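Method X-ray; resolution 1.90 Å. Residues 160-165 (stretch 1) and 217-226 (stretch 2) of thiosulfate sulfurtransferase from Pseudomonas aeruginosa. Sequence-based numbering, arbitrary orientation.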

# COMPACT_ATOMS: atom_id res chain seq x y z
N THR A 160 -6.33 -16.46 2.46
CA THR A 160 -7.14 -16.21 3.66
C THR A 160 -8.57 -16.70 3.44
O THR A 160 -9.15 -17.38 4.29
CB THR A 160 -7.11 -14.73 4.04
OG1 THR A 160 -5.76 -14.35 4.33
CG2 THR A 160 -7.97 -14.47 5.27
N MSE A 161 -9.15 -16.35 2.30
CA MSE A 161 -10.49 -16.81 1.95
C MSE A 161 -10.63 -16.64 0.44
O MSE A 161 -10.09 -15.70 -0.14
CB MSE A 161 -11.58 -16.02 2.69
CG MSE A 161 -11.84 -14.62 2.16
SE MSE A 161 -10.46 -13.37 2.68
CE MSE A 161 -11.58 -11.75 2.76
N SER A 162 -11.35 -17.56 -0.19
CA SER A 162 -11.52 -17.50 -1.63
C SER A 162 -12.84 -18.10 -2.11
O SER A 162 -13.51 -18.84 -1.39
CB SER A 162 -10.35 -18.22 -2.32
OG SER A 162 -10.18 -19.52 -1.78
N ILE A 163 -13.19 -17.76 -3.35
CA ILE A 163 -14.42 -18.25 -3.97
C ILE A 163 -14.13 -19.69 -4.41
O ILE A 163 -13.05 -19.98 -4.92
CB ILE A 163 -14.79 -17.39 -5.21
CG1 ILE A 163 -14.86 -15.91 -4.82
CG2 ILE A 163 -16.11 -17.86 -5.81
CD1 ILE A 163 -15.88 -15.59 -3.71
N PRO A 164 -15.08 -20.62 -4.20
CA PRO A 164 -14.88 -22.03 -4.58
C PRO A 164 -14.29 -22.23 -5.97
O PRO A 164 -14.83 -21.73 -6.96
CB PRO A 164 -16.29 -22.61 -4.46
CG PRO A 164 -16.84 -21.86 -3.31
CD PRO A 164 -16.41 -20.43 -3.59
N GLY A 165 -13.19 -22.98 -6.03
CA GLY A 165 -12.54 -23.25 -7.29
C GLY A 165 -11.70 -22.11 -7.83
O GLY A 165 -11.06 -22.25 -8.87
N ALA A 217 -17.13 -9.46 -13.76
CA ALA A 217 -16.61 -9.41 -12.41
C ALA A 217 -17.61 -10.08 -11.47
O ALA A 217 -18.81 -10.04 -11.72
CB ALA A 217 -16.41 -7.95 -11.99
N LEU A 218 -17.11 -10.73 -10.43
CA LEU A 218 -18.01 -11.31 -9.44
C LEU A 218 -18.40 -10.06 -8.65
O LEU A 218 -17.56 -9.46 -7.97
CB LEU A 218 -17.28 -12.29 -8.52
CG LEU A 218 -18.06 -12.66 -7.25
CD1 LEU A 218 -19.41 -13.27 -7.62
CD2 LEU A 218 -17.25 -13.64 -6.40
N ARG A 219 -19.67 -9.68 -8.74
CA ARG A 219 -20.15 -8.48 -8.06
C ARG A 219 -20.01 -8.50 -6.55
O ARG A 219 -20.63 -9.31 -5.87
CB ARG A 219 -21.61 -8.21 -8.44
CG ARG A 219 -22.13 -6.85 -8.01
CD ARG A 219 -23.57 -6.70 -8.46
NE ARG A 219 -23.71 -7.00 -9.89
CZ ARG A 219 -24.74 -7.64 -10.42
NH1 ARG A 219 -25.74 -8.06 -9.66
NH2 ARG A 219 -24.77 -7.87 -11.73
N ASN A 220 -19.19 -7.60 -6.03
CA ASN A 220 -18.93 -7.45 -4.61
C ASN A 220 -18.05 -8.52 -3.95
O ASN A 220 -17.97 -8.61 -2.73
CB ASN A 220 -20.25 -7.28 -3.85
CG ASN A 220 -21.08 -6.12 -4.39
OD1 ASN A 220 -20.53 -5.16 -4.96
ND2 ASN A 220 -22.39 -6.18 -4.21
N GLY A 221 -17.39 -9.34 -4.78
CA GLY A 221 -16.46 -10.36 -4.30
C GLY A 221 -16.77 -11.29 -3.14
O GLY A 221 -17.90 -11.76 -2.99
N THR A 222 -15.76 -11.58 -2.33
CA THR A 222 -15.93 -12.48 -1.19
C THR A 222 -16.91 -11.90 -0.18
O THR A 222 -17.60 -12.65 0.51
CB THR A 222 -14.56 -12.80 -0.50
OG1 THR A 222 -13.95 -11.60 -0.02
CG2 THR A 222 -13.63 -13.47 -1.48
N ILE A 223 -16.99 -10.58 -0.10
CA ILE A 223 -17.93 -9.92 0.80
C ILE A 223 -19.34 -10.27 0.32
O ILE A 223 -20.20 -10.67 1.11
CB ILE A 223 -17.76 -8.38 0.76
CG1 ILE A 223 -16.53 -7.98 1.59
CG2 ILE A 223 -19.02 -7.68 1.29
CD1 ILE A 223 -16.20 -6.49 1.58
N GLY A 224 -19.56 -10.13 -0.99
CA GLY A 224 -20.85 -10.44 -1.56
C GLY A 224 -21.20 -11.91 -1.47
O GLY A 224 -22.37 -12.28 -1.35
N TRP A 225 -20.18 -12.76 -1.53
CA TRP A 225 -20.37 -14.21 -1.44
C TRP A 225 -20.91 -14.54 -0.05
O TRP A 225 -21.85 -15.31 0.10
CB TRP A 225 -19.03 -14.92 -1.69
CG TRP A 225 -19.16 -16.36 -2.08
CD1 TRP A 225 -19.03 -17.45 -1.27
CD2 TRP A 225 -19.44 -16.87 -3.40
NE1 TRP A 225 -19.22 -18.61 -1.99
CE2 TRP A 225 -19.47 -18.28 -3.30
CE3 TRP A 225 -19.67 -16.27 -4.64
CZ2 TRP A 225 -19.72 -19.11 -4.40
CZ3 TRP A 225 -19.92 -17.09 -5.74
CH2 TRP A 225 -19.94 -18.49 -5.62
N THR A 226 -20.31 -13.93 0.97
CA THR A 226 -20.73 -14.14 2.35
C THR A 226 -22.13 -13.57 2.57
O THR A 226 -22.99 -14.22 3.17
CB THR A 226 -19.75 -13.48 3.34
OG1 THR A 226 -18.47 -14.10 3.20
CG2 THR A 226 -20.24 -13.63 4.77

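This is a small, largely apolar packing contact in which Met-161, Ile-163 and Pro-164 of an extended segment pack against a turn and the first part of a helix, with Ser-162 turned away and no hydrogen bond crossing between them. Together the two sides bury 308 Å², and Ile-163 is the centre of it. Its CA-to-CB bond runs sideways to the other stretch, yet with chi1 and chi2 both m the end of the chain comes nearer: CD1 of Ile-163 lies 3.6 Å from CD2 of Leu-218, 3.8 Å from CG2 of Thr-222 and 3.7 Å from CG of Trp-225. CG2 of Ile-163 also meets Trp-225, 3.8 Å from the centroid of its six-membered ring and only 8° off the ring normal, a CH-pi contact over the face. A beta-branched residue thus suits the site: both branches meet the indole, while CD1 also reaches Leu-218 and Thr-222.

Pro-164 extends the apolar surface, its CD 3.7 Å from CZ2 of Trp-225. At the other end, CE of the selenomethionine Met-161 reaches to 3.7 Å from OG1 of Thr-222; the threonine offers its methyl to Ile-163 while its hydroxyl is hydrogen-bonded elsewhere in the structure, so burial leaves that polar group satisfied. Trp-225 NE1 is likewise satisfied elsewhere.

Backbone hydrogen bonds run through the receiving segment. A type II turn from Leu-218 to Gly-221, closed by Gly-221 N to Leu-218 O at 3.2 Å, links strand to helix, and the hydrogen bond from Trp-225 N to Gly-221 O, 2.9 Å, ties the helix back to the turn. Leu-218, Thr-222 and Trp-225 all point toward the partner; branched Leu-218 brings a methyl to Ile-163, and the broad indole takes both Ile-163 and Pro-164. Gly-221 has positive phi, which favours glycine; at Gly-224, a CB would clash with CB of Asn-220.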